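Local coordinates for protein alpha-glucosidase (Bacteroides thetaiotaomicron, PDB 5XFM) that hydrolyses beta-L-arabinopyranosides and alpha-galactosides as a bifunctional, calcium-containing glycoside hydrolase of family 97, at residues A[82-94]-A[271-283]. The protein carries 1 engineered substitution. Residues are numbered along the deposited sequence; the frame is centred on the assembly and turned at random.
Sequences YQQTRIKVSNVHY and PIVETTVPWDVVS
Lys88 reaches across to the backbone carbonyls of Val273 and Thr275. Its ammonium group donates a hydrogen bond to each. Lys88 NZ meets Thr275 O at 2.7 Å, in the carbonyl plane and on a lone pair. Lys88 NZ meets Val273 O at 2.8 Å, from above the carbonyl plane. The chain is extended at chi2 and bends at chi3 (79°), which turns CE and NZ toward these two carbonyls. Thr483 O takes a third bond from NZ, and so three carbonyl oxygens hold the buried amine.

Next to Lys88, Ile87 lies on the indole of Trp279. Ile87 CG2, the branch methyl, sits over one face of Trp279, 3.8 Å from the centroid of its five-membered ring, as a CH-pi contact. Pro278 CB packs against the opposite face, so the indole is sandwiched. Trp279 NE1 bonds to Glu442 of helix 441-444.

Segment 82-94 is the turn end of a beta-hairpin: strands 69-83 and 91-104 pair antiparallel and loop 84-90 joins them. Both segments belong to the N-terminal galactose-mutarotase-like region of the family. Helix 441-444, which belongs to the TIM-barrel region, touches Tyr82, Ile87 and Trp279, so the contact lies where the two regions meet.

Asp280 fits between two tyrosines. Tyr82 OH donates to Asp280 OD1 over 2.8 Å, on the anti side of the carboxylate and tilted somewhat out of its plane. OD1 lies at the edge of the Tyr82 ring, near its plane, while the ring and carboxylate planes stand 77° apart. Val92 CB covers one face of the same ring. Tyr94 instead offers a face. Asp280 CB sits above the Tyr94 ring, 3.9 Å from its centroid, and the carboxylate stacks on the ring with the planes 27° apart. Farther out, Val281 CG1 touches Tyr94 OH at 3.8 Å.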
ATOM      1  N   TYR A  82      15.902  -8.711  10.315  1.00 27.09           N
ATOM      2  CA  TYR A  82      14.701  -9.504  10.123  1.00 27.64           C
ATOM      3  C   TYR A  82      14.461  -9.851   8.657  1.00 26.49           C
ATOM      4  O   TYR A  82      14.901  -9.141   7.747  1.00 31.20           O
ATOM      5  CB  TYR A  82      13.477  -8.791  10.723  1.00 27.06           C
ATOM      6  CG  TYR A  82      12.987  -7.537  10.019  1.00 24.98           C
ATOM      7  CD1 TYR A  82      12.124  -7.615   8.927  1.00 26.08           C
ATOM      8  CD2 TYR A  82      13.336  -6.276  10.484  1.00 26.20           C
ATOM      9  CE1 TYR A  82      11.651  -6.469   8.297  1.00 25.97           C
ATOM     10  CE2 TYR A  82      12.865  -5.123   9.865  1.00 22.78           C
ATOM     11  CZ  TYR A  82      12.025  -5.226   8.772  1.00 24.14           C
ATOM     12  OH  TYR A  82      11.555  -4.085   8.156  1.00 22.37           O
ATOM     13  N   GLN A  83      13.797 -10.978   8.439  1.00 28.37           N
ATOM     14  CA  GLN A  83      13.441 -11.405   7.094  1.00 31.11           C
ATOM     15  C   GLN A  83      11.953 -11.174   6.872  1.00 28.66           C
ATOM     16  O   GLN A  83      11.143 -11.396   7.776  1.00 26.61           O
ATOM     17  CB  GLN A  83      13.795 -12.875   6.845  1.00 31.65           C
ATOM     18  CG  GLN A  83      15.279 -13.240   6.982  1.00 32.37           C
ATOM     19  CD  GLN A  83      15.791 -13.156   8.409  1.00 45.65           C
ATOM     20  OE1 GLN A  83      15.206 -13.743   9.322  1.00 49.41           O
ATOM     21  NE2 GLN A  83      16.893 -12.436   8.608  1.00 41.20           N
ATOM     22  N   GLN A  84      11.597 -10.682   5.690  1.00 23.41           N
ATOM     23  CA  GLN A  84      10.199 -10.426   5.379  1.00 18.50           C
ATOM     24  C   GLN A  84       9.910 -10.680   3.906  1.00 22.12           C
ATOM     25  O   GLN A  84      10.531 -10.067   3.035  1.00 19.66           O
ATOM     26  CB  GLN A  84       9.829  -8.986   5.741  1.00 22.43           C
ATOM     27  CG  GLN A  84       8.358  -8.656   5.588  1.00 17.41           C
ATOM     28  CD  GLN A  84       7.465  -9.521   6.468  1.00 20.39           C
ATOM     29  OE1 GLN A  84       7.719  -9.686   7.660  1.00 17.03           O
ATOM     30  NE2 GLN A  84       6.408 -10.073   5.881  1.00 21.08           N
ATOM     31  N   THR A  85       8.965 -11.574   3.631  1.00 18.94           N
ATOM     32  CA  THR A  85       8.516 -11.804   2.266  1.00 18.44           C
ATOM     33  C   THR A  85       7.386 -10.842   1.931  1.00 17.58           C
ATOM     34  O   THR A  85       6.841 -10.191   2.825  1.00 21.49           O
ATOM     35  CB  THR A  85       8.020 -13.239   2.057  1.00 21.61           C
ATOM     36  OG1 THR A  85       6.872 -13.472   2.882  1.00 19.41           O
ATOM     37  CG2 THR A  85       9.110 -14.237   2.401  1.00 21.44           C
ATOM     38  N   ARG A  86       7.037 -10.770   0.648  1.00 20.52           N
ATOM     39  CA  ARG A  86       5.882 -10.003   0.161  1.00 20.34           C
ATOM     40  C   ARG A  86       6.030  -8.480   0.263  1.00 20.41           C
ATOM     41  O   ARG A  86       5.028  -7.759   0.258  1.00 24.81           O
ATOM     42  CB  ARG A  86       4.613 -10.429   0.909  1.00 21.50           C
ATOM     43  CG  ARG A  86       4.226 -11.886   0.722  1.00 22.53           C
ATOM     44  CD  ARG A  86       3.327 -12.351   1.865  1.00 20.93           C
ATOM     45  NE  ARG A  86       4.100 -12.597   3.084  1.00 17.53           N
ATOM     46  CZ  ARG A  86       3.646 -12.399   4.318  1.00 14.83           C
ATOM     47  NH1 ARG A  86       2.418 -11.948   4.518  1.00 12.38           N
ATOM     48  NH2 ARG A  86       4.429 -12.647   5.358  1.00 23.35           N
ATOM     49  N   ILE A  87       7.261  -7.988   0.394  1.00 22.27           N
ATOM     50  CA  ILE A  87       7.506  -6.544   0.367  1.00 19.75           C
ATOM     51  C   ILE A  87       8.651  -6.241  -0.602  1.00 22.71           C
ATOM     52  O   ILE A  87       9.132  -7.141  -1.291  1.00 19.44           O
ATOM     53  CB  ILE A  87       7.837  -5.968   1.768  1.00 21.44           C
ATOM     54  CG1 ILE A  87       9.156  -6.518   2.295  1.00 19.86           C
ATOM     55  CG2 ILE A  87       6.713  -6.244   2.756  1.00 17.72           C
ATOM     56  CD1 ILE A  87       9.722  -5.724   3.463  1.00 20.10           C
ATOM     57  N   LYS A  88       9.081  -4.979  -0.647  1.00 18.92           N
ATOM     58  CA  LYS A  88      10.065  -4.506  -1.632  1.00 17.74           C
ATOM     59  C   LYS A  88      11.489  -5.052  -1.438  1.00 24.86           C
ATOM     60  O   LYS A  88      12.327  -4.935  -2.335  1.00 24.78           O
ATOM     61  CB  LYS A  88      10.115  -2.978  -1.619  1.00 16.88           C
ATOM     62  CG  LYS A  88      10.681  -2.399  -0.338  1.00 17.93           C
ATOM     63  CD  LYS A  88      10.621  -0.875  -0.310  1.00 19.51           C
ATOM     64  CE  LYS A  88       9.225  -0.364   0.039  1.00 22.12           C
ATOM     65  NZ  LYS A  88       9.225   1.106   0.330  1.00 21.67           N
ATOM     66  N   VAL A  89      11.774  -5.617  -0.267  1.00 22.23           N
ATOM     67  CA  VAL A  89      13.103  -6.149   0.024  1.00 18.65           C
ATOM     68  C   VAL A  89      12.948  -7.372   0.923  1.00 20.68           C
ATOM     69  O   VAL A  89      11.990  -7.449   1.686  1.00 19.24           O
ATOM     70  CB  VAL A  89      13.999  -5.077   0.696  1.00 26.24           C
ATOM     71  CG1 VAL A  89      13.408  -4.648   2.036  1.00 17.82           C
ATOM     72  CG2 VAL A  89      15.429  -5.572   0.870  1.00 22.66           C
ATOM     73  N   SER A  90      13.865  -8.337   0.836  1.00 26.01           N
ATOM     74  CA  SER A  90      13.692  -9.593   1.577  1.00 24.20           C
ATOM     75  C   SER A  90      14.475  -9.670   2.901  1.00 23.14           C
ATOM     76  O   SER A  90      14.174 -10.504   3.756  1.00 20.09           O
ATOM     77  CB  SER A  90      14.056 -10.784   0.683  1.00 18.56           C
ATOM     78  OG  SER A  90      15.437 -10.830   0.393  1.00 26.77           O
ATOM     79  N   ASN A  91      15.470  -8.806   3.072  1.00 25.22           N
ATOM     80  CA  ASN A  91      16.268  -8.802   4.301  1.00 29.82           C
ATOM     81  C   ASN A  91      16.527  -7.388   4.799  1.00 27.37           C
ATOM     82  O   ASN A  91      17.001  -6.534   4.048  1.00 26.87           O
ATOM     83  CB  ASN A  91      17.597  -9.530   4.094  1.00 26.40           C
ATOM     84  CG  ASN A  91      17.433 -11.033   4.066  1.00 35.76           C
ATOM     85  OD1 ASN A  91      17.443 -11.689   5.110  1.00 39.44           O
ATOM     86  ND2 ASN A  91      17.266 -11.587   2.871  1.00 36.37           N
ATOM     87  N   VAL A  92      16.192  -7.133   6.057  1.00 23.96           N
ATOM     88  CA  VAL A  92      16.390  -5.803   6.614  1.00 26.00           C
ATOM     89  C   VAL A  92      17.316  -5.787   7.828  1.00 29.23           C
ATOM     90  O   VAL A  92      17.141  -6.556   8.784  1.00 24.25           O
ATOM     91  CB  VAL A  92      15.043  -5.155   7.000  1.00 26.77           C
ATOM     92  CG1 VAL A  92      15.266  -3.795   7.659  1.00 24.26           C
ATOM     93  CG2 VAL A  92      14.147  -5.024   5.774  1.00 23.99           C
ATOM     94  N   HIS A  93      18.321  -4.914   7.755  1.00 27.76           N
ATOM     95  CA  HIS A  93      19.159  -4.589   8.900  1.00 24.90           C
ATOM     96  C   HIS A  93      18.652  -3.289   9.520  1.00 23.53           C
ATOM     97  O   HIS A  93      18.992  -2.198   9.068  1.00 26.22           O
ATOM     98  CB  HIS A  93      20.627  -4.453   8.494  1.00 27.51           C
ATOM     99  CG  HIS A  93      21.549  -4.182   9.645  1.00 39.27           C
ATOM    100  ND1 HIS A  93      22.800  -3.624   9.484  1.00 40.93           N
ATOM    101  CD2 HIS A  93      21.410  -4.410  10.974  1.00 34.44           C
ATOM    102  CE1 HIS A  93      23.385  -3.509  10.663  1.00 40.15           C
ATOM    103  NE2 HIS A  93      22.563  -3.981  11.584  1.00 35.25           N
ATOM    104  N   TYR A  94      17.821  -3.419  10.546  1.00 22.74           N
ATOM    105  CA  TYR A  94      17.194  -2.281  11.194  1.00 23.49           C
ATOM    106  C   TYR A  94      18.071  -1.706  12.321  1.00 31.62           C
ATOM    107  O   TYR A  94      18.395  -2.383  13.303  1.00 26.37           O
ATOM    108  CB  TYR A  94      15.820  -2.697  11.726  1.00 19.99           C
ATOM    109  CG  TYR A  94      15.071  -1.608  12.443  1.00 24.32           C
ATOM    110  CD1 TYR A  94      14.904  -0.351  11.869  1.00 25.00           C
ATOM    111  CD2 TYR A  94      14.508  -1.844  13.690  1.00 27.75           C
ATOM    112  CE1 TYR A  94      14.209   0.650  12.534  1.00 24.83           C
ATOM    113  CE2 TYR A  94      13.812  -0.853  14.361  1.00 27.80           C
ATOM    114  CZ  TYR A  94      13.668   0.389  13.781  1.00 28.11           C
ATOM    115  OH  TYR A  94      12.978   1.367  14.454  1.00 26.37           O
ATOM    116  N   PRO A 271      14.989   7.680  -0.009  1.00 28.05           N
ATOM    117  CA  PRO A 271      14.473   7.066   1.224  1.00 26.87           C
ATOM    118  C   PRO A 271      12.950   6.894   1.224  1.00 23.55           C
ATOM    119  O   PRO A 271      12.434   5.993   1.883  1.00 22.97           O
ATOM    120  CB  PRO A 271      14.907   8.054   2.307  1.00 28.35           C
ATOM    121  CG  PRO A 271      15.024   9.369   1.586  1.00 28.94           C
ATOM    122  CD  PRO A 271      15.586   9.004   0.251  1.00 24.95           C
ATOM    123  N   ILE A 272      12.250   7.757   0.499  1.00 23.77           N
ATOM    124  CA  ILE A 272      10.804   7.637   0.320  1.00 22.38           C
ATOM    125  C   ILE A 272      10.436   6.322  -0.354  1.00 21.96           C
ATOM    126  O   ILE A 272       9.571   5.580   0.115  1.00 18.83           O
ATOM    127  CB  ILE A 272      10.254   8.794  -0.524  1.00 22.41           C
ATOM    128  CG1 ILE A 272      10.618  10.135   0.117  1.00 19.10           C
ATOM    129  CG2 ILE A 272       8.753   8.674  -0.678  1.00 21.81           C
ATOM    130  CD1 ILE A 272       9.878  10.406   1.402  1.00 18.20           C
ATOM    131  N   VAL A 273      11.122   6.028  -1.450  1.00 22.43           N
ATOM    132  CA  VAL A 273      10.833   4.829  -2.219  1.00 24.67           C
ATOM    133  C   VAL A 273      11.318   3.561  -1.522  1.00 23.50           C
ATOM    134  O   VAL A 273      10.637   2.529  -1.569  1.00 18.95           O
ATOM    135  CB  VAL A 273      11.464   4.938  -3.628  1.00 22.28           C
ATOM    136  CG1 VAL A 273      11.436   3.612  -4.360  1.00 17.37           C
ATOM    137  CG2 VAL A 273      10.760   6.035  -4.427  1.00 19.72           C
ATOM    138  N   GLU A 274      12.442   3.659  -0.811  1.00 20.23           N
ATOM    139  CA  GLU A 274      13.088   2.480  -0.237  1.00 20.93           C
ATOM    140  C   GLU A 274      12.776   2.228   1.237  1.00 23.31           C
ATOM    141  O   GLU A 274      13.339   1.308   1.835  1.00 24.98           O
ATOM    142  CB  GLU A 274      14.608   2.587  -0.404  1.00 23.01           C
ATOM    143  CG  GLU A 274      15.088   2.444  -1.836  1.00 22.35           C
ATOM    144  CD  GLU A 274      16.593   2.595  -1.967  1.00 28.56           C
ATOM    145  OE1 GLU A 274      17.298   2.541  -0.934  1.00 29.64           O
ATOM    146  OE2 GLU A 274      17.076   2.746  -3.110  1.00 34.98           O
ATOM    147  N   THR A 275      11.893   3.036   1.817  1.00 18.42           N
ATOM    148  CA  THR A 275      11.569   2.929   3.240  1.00 18.60           C
ATOM    149  C   THR A 275      10.961   1.575   3.615  1.00 23.36           C
ATOM    150  O   THR A 275      10.191   0.982   2.848  1.00 14.42           O
ATOM    151  CB  THR A 275      10.593   4.041   3.687  1.00 22.10           C
ATOM    152  OG1 THR A 275      10.416   3.978   5.107  1.00 19.96           O
ATOM    153  CG2 THR A 275       9.233   3.894   3.004  1.00 19.86           C
ATOM    154  N   THR A 276      11.326   1.089   4.799  1.00 19.48           N
ATOM    155  CA  THR A 276      10.745  -0.132   5.341  1.00 21.70           C
ATOM    156  C   THR A 276      10.068   0.103   6.688  1.00 21.49           C
ATOM    157  O   THR A 276       9.709  -0.845   7.382  1.00 21.29           O
ATOM    158  CB  THR A 276      11.800  -1.249   5.486  1.00 16.43           C
ATOM    159  OG1 THR A 276      12.909  -0.773   6.259  1.00 25.09           O
ATOM    160  CG2 THR A 276      12.300  -1.688   4.118  1.00 19.83           C
ATOM    161  N   VAL A 277       9.849   1.367   7.038  1.00 20.33           N
ATOM    162  CA  VAL A 277       9.275   1.672   8.344  1.00 20.40           C
ATOM    163  C   VAL A 277       7.876   1.054   8.610  1.00 18.02           C
ATOM    164  O   VAL A 277       7.561   0.785   9.767  1.00 18.63           O
ATOM    165  CB  VAL A 277       9.241   3.214   8.595  1.00 21.60           C
ATOM    166  CG1 VAL A 277       8.148   3.907   7.795  1.00 22.29           C
ATOM    167  CG2 VAL A 277       9.099   3.518  10.090  1.00 16.99           C
ATOM    168  N   PRO A 278       7.049   0.775   7.570  1.00 22.25           N
ATOM    169  CA  PRO A 278       5.820   0.064   7.964  1.00 17.64           C
ATOM    170  C   PRO A 278       6.080  -1.297   8.614  1.00 19.87           C
ATOM    171  O   PRO A 278       5.238  -1.788   9.369  1.00 18.27           O
ATOM    172  CB  PRO A 278       5.075  -0.125   6.635  1.00 17.82           C
ATOM    173  CG  PRO A 278       5.603   0.924   5.745  1.00 17.42           C
ATOM    174  CD  PRO A 278       7.021   1.140   6.137  1.00 21.75           C
ATOM    175  N   TRP A 279       7.228  -1.896   8.311  1.00 16.24           N
ATOM    176  CA  TRP A 279       7.564  -3.218   8.819  1.00 20.13           C
ATOM    177  C   TRP A 279       8.656  -3.176   9.916  1.00 19.90           C
ATOM    178  O   TRP A 279       8.847  -4.148  10.644  1.00 17.24           O
ATOM    179  CB  TRP A 279       7.974  -4.111   7.645  1.00 20.06           C
ATOM    180  CG  TRP A 279       6.922  -4.080   6.571  1.00 24.00           C
ATOM    181  CD1 TRP A 279       5.744  -4.765   6.562  1.00 18.06           C
ATOM    182  CD2 TRP A 279       6.932  -3.286   5.375  1.00 23.79           C
ATOM    183  NE1 TRP A 279       5.026  -4.462   5.430  1.00 23.79           N
ATOM    184  CE2 TRP A 279       5.734  -3.556   4.686  1.00 22.42           C
ATOM    185  CE3 TRP A 279       7.842  -2.381   4.818  1.00 27.82           C
ATOM    186  CZ2 TRP A 279       5.423  -2.959   3.465  1.00 25.28           C
ATOM    187  CZ3 TRP A 279       7.527  -1.781   3.603  1.00 23.71           C
ATOM    188  CH2 TRP A 279       6.330  -2.075   2.942  1.00 22.25           C
ATOM    189  N   ASP A 280       9.355  -2.051  10.044  1.00 16.68           N
ATOM    190  CA  ASP A 280      10.435  -1.930  11.035  1.00 18.86           C
ATOM    191  C   ASP A 280       9.962  -2.065  12.480  1.00 18.95           C
ATOM    192  O   ASP A 280      10.673  -2.594  13.330  1.00 25.16           O
ATOM    193  CB  ASP A 280      11.156  -0.590  10.896  1.00 17.02           C
ATOM    194  CG  ASP A 280      12.100  -0.549   9.717  1.00 21.02           C
ATOM    195  OD1 ASP A 280      12.407  -1.624   9.145  1.00 20.08           O
ATOM    196  OD2 ASP A 280      12.552   0.568   9.378  1.00 16.59           O
ATOM    197  N   VAL A 281       8.754  -1.595  12.757  1.00 24.32           N
ATOM    198  CA  VAL A 281       8.297  -1.481  14.136  1.00 19.27           C
ATOM    199  C   VAL A 281       7.109  -2.378  14.483  1.00 20.06           C
ATOM    200  O   VAL A 281       6.466  -2.176  15.512  1.00 17.24           O
ATOM    201  CB  VAL A 281       7.934  -0.015  14.452  1.00 20.14           C
ATOM    202  CG1 VAL A 281       9.170   0.871  14.345  1.00 18.06           C
ATOM    203  CG2 VAL A 281       6.860   0.476  13.505  1.00 19.58           C
ATOM    204  N   VAL A 282       6.810  -3.354  13.627  1.00 22.34           N
ATOM    205  CA  VAL A 282       5.762  -4.335  13.920  1.00 23.08           C
ATOM    206  C   VAL A 282       6.283  -5.776  13.872  1.00 24.42           C
ATOM    207  O   VAL A 282       7.322  -6.054  13.271  1.00 19.27           O
ATOM    208  CB  VAL A 282       4.564  -4.195  12.943  1.00 28.64           C
ATOM    209  CG1 VAL A 282       4.046  -2.764  12.957  1.00 24.58           C
ATOM    210  CG2 VAL A 282       4.963  -4.600  11.531  1.00 18.36           C
ATOM    211  N   SER A 283       5.534  -6.691  14.484  1.00 24.87           N
ATOM    212  CA  SER A 283       5.897  -8.106  14.507  1.00 25.53           C
ATOM    213  C   SER A 283       4.699  -8.978  14.130  1.00 24.06           C
ATOM    214  O   SER A 283       3.558  -8.546  14.281  1.00 28.08           O
ATOM    215  CB  SER A 283       6.423  -8.493  15.897  1.00 19.16           C
ATOM    216  OG  SER A 283       7.364  -7.536  16.358  1.00 23.13           O
TER